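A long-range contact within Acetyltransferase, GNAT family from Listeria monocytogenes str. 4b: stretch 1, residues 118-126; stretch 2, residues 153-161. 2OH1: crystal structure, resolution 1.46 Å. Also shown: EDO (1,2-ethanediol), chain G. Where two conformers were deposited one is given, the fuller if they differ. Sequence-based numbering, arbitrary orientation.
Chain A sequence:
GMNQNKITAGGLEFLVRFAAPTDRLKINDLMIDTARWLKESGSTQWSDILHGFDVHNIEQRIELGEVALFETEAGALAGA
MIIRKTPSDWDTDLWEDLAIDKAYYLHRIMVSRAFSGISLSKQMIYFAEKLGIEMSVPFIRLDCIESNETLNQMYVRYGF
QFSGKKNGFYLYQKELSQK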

ATOM      1  N   ILE A 118       8.235 -13.104  -3.639  1.00 17.92           N
ATOM      2  CA  ILE A 118       7.188 -14.002  -4.056  1.00 16.13           C
ATOM      3  C   ILE A 118       6.015 -13.163  -4.641  1.00 12.98           C
ATOM      4  O   ILE A 118       4.925 -13.691  -4.811  1.00 17.58           O
ATOM      5  CB  ILE A 118       6.708 -14.987  -2.926  1.00 17.92           C
ATOM      6  CG1 ILE A 118       6.163 -14.280  -1.691  1.00 20.45           C
ATOM      7  CG2 ILE A 118       7.876 -15.946  -2.535  1.00 19.42           C
ATOM      8  CD1 ILE A 118       5.548 -15.233  -0.638  1.00 19.24           C
ATOM      9  N   SER A 119       6.276 -11.871  -4.866  1.00 15.49           N
ATOM     10  CA  SER A 119       5.236 -10.914  -5.336  1.00 14.37           C
ATOM     11  C   SER A 119       4.039 -10.897  -4.391  1.00 15.78           C
ATOM     12  O   SER A 119       2.849 -10.845  -4.780  1.00 16.55           O
ATOM     13  CB  SER A 119       4.842 -11.169  -6.801  1.00 18.22           C
ATOM     14  OG  SER A 119       5.950 -10.910  -7.668  1.00 20.38           O
ATOM     15  N   LEU A 120       4.309 -10.998  -3.081  1.00 13.24           N
ATOM     16  CA  LEU A 120       3.238 -10.854  -2.125  1.00 13.99           C
ATOM     17  C   LEU A 120       2.500  -9.500  -2.286  1.00 12.07           C
ATOM     18  O   LEU A 120       1.290  -9.454  -2.093  1.00 13.81           O
ATOM     19  CB  LEU A 120       3.803 -11.064  -0.697  1.00 14.89           C
ATOM     20  CG  LEU A 120       2.777 -11.037   0.439  1.00 16.53           C
ATOM     21  CD1 LEU A 120       1.824 -12.182   0.315  1.00 17.46           C
ATOM     22  CD2 LEU A 120       3.510 -11.031   1.833  1.00 18.75           C
ATOM     23  N   SER A 121       3.233  -8.455  -2.683  1.00 12.75           N
ATOM     24  CA  SER A 121       2.635  -7.129  -2.868  1.00 13.44           C
ATOM     25  C   SER A 121       1.530  -7.194  -3.915  1.00 13.43           C
ATOM     26  O   SER A 121       0.586  -6.447  -3.800  1.00 13.67           O
ATOM     27  CB  SER A 121       3.705  -6.082  -3.235  1.00 17.02           C
ATOM     28  OG  SER A 121       4.424  -6.500  -4.370  1.00 23.53           O
ATOM     29  N   LYS A 122       1.656  -8.045  -4.928  1.00 13.89           N
ATOM     30  CA  LYS A 122       0.618  -8.135  -5.971  1.00 13.63           C
ATOM     31  C   LYS A 122      -0.683  -8.597  -5.338  1.00 15.14           C
ATOM     32  O   LYS A 122      -1.757  -8.090  -5.635  1.00 14.74           O
ATOM     33  CB  LYS A 122       1.028  -9.115  -7.056  1.00 17.44           C
ATOM     34  CG  LYS A 122       0.013  -9.231  -8.195  1.00 18.44           C
ATOM     35  CD  LYS A 122       0.492 -10.179  -9.258  1.00 25.19           C
ATOM     36  CE  LYS A 122      -0.235  -9.979 -10.592  1.00 38.73           C
ATOM     37  NZ  LYS A 122       0.161 -11.031 -11.571  1.00 50.52           N
ATOM     38  N   GLN A 123      -0.604  -9.574  -4.443  1.00 14.38           N
ATOM     39  CA  GLN A 123      -1.773 -10.106  -3.789  1.00 14.03           C
ATOM     40  C   GLN A 123      -2.310  -9.145  -2.725  1.00 16.79           C
ATOM     41  O   GLN A 123      -3.517  -9.128  -2.460  1.00 16.69           O
ATOM     42  CB  GLN A 123      -1.505 -11.477  -3.150  1.00 17.33           C
ATOM     43  CG  GLN A 123      -0.956 -12.530  -4.087  1.00 20.48           C
ATOM     44  CD  GLN A 123      -1.755 -12.639  -5.377  1.00 24.51           C
ATOM     45  OE1 GLN A 123      -2.975 -12.652  -5.351  1.00 29.87           O
ATOM     46  NE2 GLN A 123      -1.058 -12.691  -6.511  1.00 29.30           N
HETATM   47  N   MSE A 124      -1.420  -8.388  -2.068  1.00 14.49           N
HETATM   48  CA  MSE A 124      -1.853  -7.355  -1.129  1.00 14.17           C
HETATM   49  C   MSE A 124      -2.698  -6.297  -1.859  1.00 15.44           C
HETATM   50  O   MSE A 124      -3.794  -5.936  -1.441  1.00 16.30           O
HETATM   51  CB  MSE A 124      -0.666  -6.739  -0.416  1.00 15.87           C
HETATM   52  CG  MSE A 124       0.011  -7.777   0.409  1.00 15.74           C
HETATM   53 SE   MSE A 124       1.762  -7.392   1.090  0.75 15.85          SE
HETATM   54  CE  MSE A 124       1.146  -6.042   2.093  1.00 14.60           C
ATOM     55  N   ILE A 125      -2.189  -5.826  -3.003  1.00 14.22           N
ATOM     56  CA  ILE A 125      -2.941  -4.848  -3.789  1.00 15.86           C
ATOM     57  C   ILE A 125      -4.253  -5.480  -4.308  1.00 16.92           C
ATOM     58  O   ILE A 125      -5.297  -4.823  -4.268  1.00 18.51           O
ATOM     59  CB  ILE A 125      -2.086  -4.374  -4.943  1.00 17.17           C
ATOM     60  CG1 ILE A 125      -0.894  -3.587  -4.403  1.00 18.86           C
ATOM     61  CG2 ILE A 125      -2.932  -3.518  -5.979  1.00 19.54           C
ATOM     62  CD1 ILE A 125       0.126  -3.247  -5.426  1.00 20.06           C
ATOM     63  N   TYR A 126      -4.238  -6.719  -4.763  1.00 17.69           N
ATOM     64  CA  TYR A 126      -5.437  -7.418  -5.205  1.00 19.38           C
ATOM     65  C   TYR A 126      -6.518  -7.438  -4.120  1.00 18.80           C
ATOM     66  O   TYR A 126      -7.736  -7.326  -4.396  1.00 18.48           O
ATOM     67  CB  TYR A 126      -5.086  -8.832  -5.618  1.00 21.80           C
ATOM     68  CG  TYR A 126      -6.274  -9.597  -6.161  1.00 31.48           C
ATOM     69  CD1 TYR A 126      -6.910  -9.195  -7.338  1.00 39.35           C
ATOM     70  CD2 TYR A 126      -6.769 -10.724  -5.495  1.00 41.16           C
ATOM     71  CE1 TYR A 126      -7.999  -9.894  -7.845  1.00 40.96           C
ATOM     72  CE2 TYR A 126      -7.855 -11.435  -5.997  1.00 45.51           C
ATOM     73  CZ  TYR A 126      -8.465 -11.010  -7.168  1.00 41.24           C
ATOM     74  OH  TYR A 126      -9.563 -11.704  -7.666  1.00 53.46           O
ATOM     75  N   GLN A 153       8.005  -0.066 -12.853  1.00 15.22           N
ATOM     76  CA  GLN A 153       7.768  -1.273 -13.683  1.00 15.30           C
ATOM     77  C   GLN A 153       6.766  -2.209 -13.005  1.00 14.25           C
ATOM     78  O   GLN A 153       5.900  -2.792 -13.654  1.00 16.80           O
ATOM     79  CB  GLN A 153       9.040  -2.060 -13.977  1.00 17.86           C
ATOM     80  CG  GLN A 153       9.921  -1.440 -14.963  1.00 23.57           C
ATOM     81  CD  GLN A 153      11.310  -2.105 -15.056  1.00 27.41           C
ATOM     82  OE1 GLN A 153      12.010  -2.285 -14.051  1.00 39.36           O
ATOM     83  NE2 GLN A 153      11.733  -2.390 -16.269  1.00 35.24           N
HETATM   84  N   MSE A 154       6.901  -2.322 -11.680  1.00 16.06           N
HETATM   85  CA  MSE A 154       6.067  -3.233 -10.912  1.00 17.75           C
HETATM   86  C   MSE A 154       4.610  -2.813 -10.992  1.00 16.09           C
HETATM   87  O   MSE A 154       3.721  -3.586 -11.270  1.00 16.04           O
HETATM   88  CB  MSE A 154       6.562  -3.287  -9.472  1.00 18.97           C
HETATM   89  CG  MSE A 154       5.803  -4.301  -8.681  1.00 16.80           C
HETATM   90 SE   MSE A 154       6.125  -4.253  -6.761  0.75 23.00          SE
HETATM   91  CE  MSE A 154       4.868  -2.867  -6.414  1.00 30.63           C
ATOM     92  N   TYR A 155       4.345  -1.538 -10.754  1.00 15.24           N
ATOM     93  CA  TYR A 155       2.966  -1.097 -10.821  1.00 17.87           C
ATOM     94  C   TYR A 155       2.333  -1.327 -12.201  1.00 15.39           C
ATOM     95  O   TYR A 155       1.181  -1.699 -12.323  1.00 14.64           O
ATOM     96  CB  TYR A 155       2.844   0.374 -10.397  1.00 17.72           C
ATOM     97  CG  TYR A 155       3.213   0.600  -8.943  1.00 19.04           C
ATOM     98  CD1 TYR A 155       2.658  -0.191  -7.947  1.00 22.14           C
ATOM     99  CD2 TYR A 155       4.056   1.616  -8.567  1.00 23.30           C
ATOM    100  CE1 TYR A 155       2.943   0.047  -6.595  1.00 20.50           C
ATOM    101  CE2 TYR A 155       4.365   1.841  -7.248  1.00 26.14           C
ATOM    102  CZ  TYR A 155       3.793   1.069  -6.265  1.00 21.24           C
ATOM    103  OH  TYR A 155       4.102   1.364  -4.933  1.00 24.72           O
ATOM    104  N   VAL A 156       3.097  -1.067 -13.249  1.00 14.58           N
ATOM    105  CA  VAL A 156       2.580  -1.333 -14.596  1.00 15.04           C
ATOM    106  C   VAL A 156       2.300  -2.835 -14.784  1.00 14.73           C
ATOM    107  O   VAL A 156       1.267  -3.238 -15.302  1.00 16.55           O
ATOM    108  CB  VAL A 156       3.551  -0.771 -15.655  1.00 16.75           C
ATOM    109  CG1 VAL A 156       3.141  -1.226 -17.115  1.00 18.25           C
ATOM    110  CG2 VAL A 156       3.695   0.747 -15.451  1.00 17.95           C
ATOM    111  N   ARG A 157       3.233  -3.661 -14.354  1.00 16.90           N
ATOM    112  CA  ARG A 157       3.110  -5.120 -14.447  1.00 19.12           C
ATOM    113  C   ARG A 157       1.868  -5.603 -13.696  1.00 19.43           C
ATOM    114  O   ARG A 157       1.192  -6.530 -14.148  1.00 20.66           O
ATOM    115  CB  ARG A 157       4.344  -5.763 -13.855  1.00 21.59           C
ATOM    116  CG  ARG A 157       4.454  -7.217 -14.141  1.00 31.66           C
ATOM    117  CD  ARG A 157       5.869  -7.685 -13.922  1.00 36.90           C
ATOM    118  NE  ARG A 157       6.223  -7.625 -12.512  1.00 38.98           N
ATOM    119  CZ  ARG A 157       7.173  -6.846 -11.993  1.00 36.74           C
ATOM    120  NH1 ARG A 157       7.905  -6.043 -12.754  1.00 29.63           N
ATOM    121  NH2 ARG A 157       7.405  -6.895 -10.687  1.00 40.84           N
ATOM    122  N   TYR A 158       1.560  -4.955 -12.582  1.00 18.69           N
ATOM    123  CA  TYR A 158       0.366  -5.272 -11.789  1.00 19.05           C
ATOM    124  C   TYR A 158      -0.943  -4.699 -12.345  1.00 19.42           C
ATOM    125  O   TYR A 158      -1.992  -4.832 -11.719  1.00 21.76           O
ATOM    126  CB  TYR A 158       0.534  -4.802 -10.346  1.00 19.88           C
ATOM    127  CG  TYR A 158       1.591  -5.494  -9.490  1.00 18.61           C
ATOM    128  CD1 TYR A 158       2.330  -6.611  -9.904  1.00 21.28           C
ATOM    129  CD2 TYR A 158       1.759  -5.064  -8.164  1.00 21.91           C
ATOM    130  CE1 TYR A 158       3.271  -7.209  -9.038  1.00 21.78           C
ATOM    131  CE2 TYR A 158       2.666  -5.647  -7.331  1.00 25.99           C
ATOM    132  CZ  TYR A 158       3.409  -6.707  -7.754  1.00 19.58           C
ATOM    133  OH  TYR A 158       4.301  -7.302  -6.885  1.00 26.80           O
ATOM    134  N   GLY A 159      -0.904  -4.050 -13.514  1.00 16.81           N
ATOM    135  CA  GLY A 159      -2.101  -3.621 -14.203  1.00 17.78           C
ATOM    136  C   GLY A 159      -2.563  -2.200 -13.953  1.00 15.87           C
ATOM    137  O   GLY A 159      -3.650  -1.849 -14.367  1.00 18.11           O
ATOM    138  N   PHE A 160      -1.746  -1.390 -13.295  1.00 15.68           N
ATOM    139  CA  PHE A 160      -2.081  -0.004 -13.114  1.00 15.74           C
ATOM    140  C   PHE A 160      -1.808   0.791 -14.373  1.00 18.06           C
ATOM    141  O   PHE A 160      -0.870   0.505 -15.102  1.00 17.85           O
ATOM    142  CB  PHE A 160      -1.297   0.594 -11.955  1.00 15.83           C
ATOM    143  CG  PHE A 160      -1.803   0.194 -10.630  1.00 17.65           C
ATOM    144  CD1 PHE A 160      -1.452  -1.047 -10.079  1.00 18.82           C
ATOM    145  CD2 PHE A 160      -2.671   1.024  -9.940  1.00 19.31           C
ATOM    146  CE1 PHE A 160      -1.950  -1.400  -8.833  1.00 21.33           C
ATOM    147  CE2 PHE A 160      -3.167   0.653  -8.700  1.00 20.31           C
ATOM    148  CZ  PHE A 160      -2.806  -0.548  -8.170  1.00 21.36           C
ATOM    149  N   GLN A 161      -2.687   1.754 -14.633  0.50 16.36           N
ATOM    150  CA  GLN A 161      -2.546   2.692 -15.753  0.50 15.57           C
ATOM    151  C   GLN A 161      -1.883   3.986 -15.317  0.50 14.52           C
ATOM    152  O   GLN A 161      -2.314   4.668 -14.396  0.50 15.78           O
ATOM    153  CB  GLN A 161      -3.895   3.017 -16.409  0.50 17.15           C
ATOM    154  CG  GLN A 161      -3.812   3.975 -17.625  0.50 18.96           C
ATOM    155  CD  GLN A 161      -2.859   3.507 -18.735  0.50 22.08           C
ATOM    156  OE1 GLN A 161      -1.958   4.244 -19.152  0.50 18.13           O
ATOM    157  NE2 GLN A 161      -3.063   2.295 -19.213  0.50 17.04           N
TER
HETATM  158  C1  EDO G 181       4.797 -10.147 -10.964  1.00 55.19           C
HETATM  159  O1  EDO G 181       5.121 -11.297 -10.161  1.00 50.59           O
HETATM  160  C2  EDO G 181       3.285 -10.079 -11.166  1.00 61.36           C
HETATM  161  O2  EDO G 181       2.839  -9.765 -12.493  1.00 57.03           O
HETATM  162  O   HOH W   1       6.400  -8.233  -7.963  1.00 40.94           O

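Tyr158 is the centre of this contact. Stretch 1 covers 103 Å² of it, more than is covered of any other residue in the contact. It sits just after the helix that ends at Arg157, and its CA-to-CB bond points toward the helix that begins at Leu120. The backbones come closest at Lys122 and Tyr158, whose CA atoms are 6.5 Å apart. A long aromatic side chain suits this spacing, because it can run along the first turns of the other helix and carry a hydroxyl to their start.

That hydroxyl makes a direct hydrogen bond between the stretches. Ser121 OG lies 2.6 Å from Tyr158 OH, and either could be the donor. Ser121 is buried, its chi1 is p, and its CA-to-CB bond points toward stretch 2. A small polar side chain fits here: it meets the phenol near the ring plane, and its OG is also 3.7 Å from the SE atom of Met154, a selenomethionine.

Water 1 also binds the phenol, with its O 2.5 Å from Tyr158 OH. The same water O is 2.7 Å from Ser119 OG and accepts a bond from Arg157 NH2 at 3.2 Å. It therefore links the two stretches where Ser119 and Arg157 do not touch directly.

Lys122 covers one face of the Tyr158 ring. Its CB is 3.7 Å from the ring centroid and 22° off the normal, a CH-pi contact. The side chain is extended, with all four chi angles t, and its end leads away from stretch 2. The aliphatic part can thus pack on the ring while the amine stays clear of it.

Ile125 is the second largest contributor, with 71 Å² covered. It lies one helical turn after Ser121, and its N bonds to Ser121 O at 3.0 Å. Its CA-to-CB bond also points toward stretch 2. CD1 is 3.7 Å from Tyr158 CD2, near the ring plane, and CG2 is 3.7 Å from Phe160 CE1, at the edge of that ring. A branched apolar side chain suits this buried place, where its CD1 and CG2 each meet the edge of a different aromatic ring.

Gly159 separates Tyr158 from Phe160. Its phi is positive, and a Schellman motif ends the helix: Phe160 N bonds to Tyr155 O at 3.1 Å, and Gly159 N to Val156 O at 2.9 Å. A CB here would be jammed against the carbonyl O of Tyr158, so glycine fits the turn.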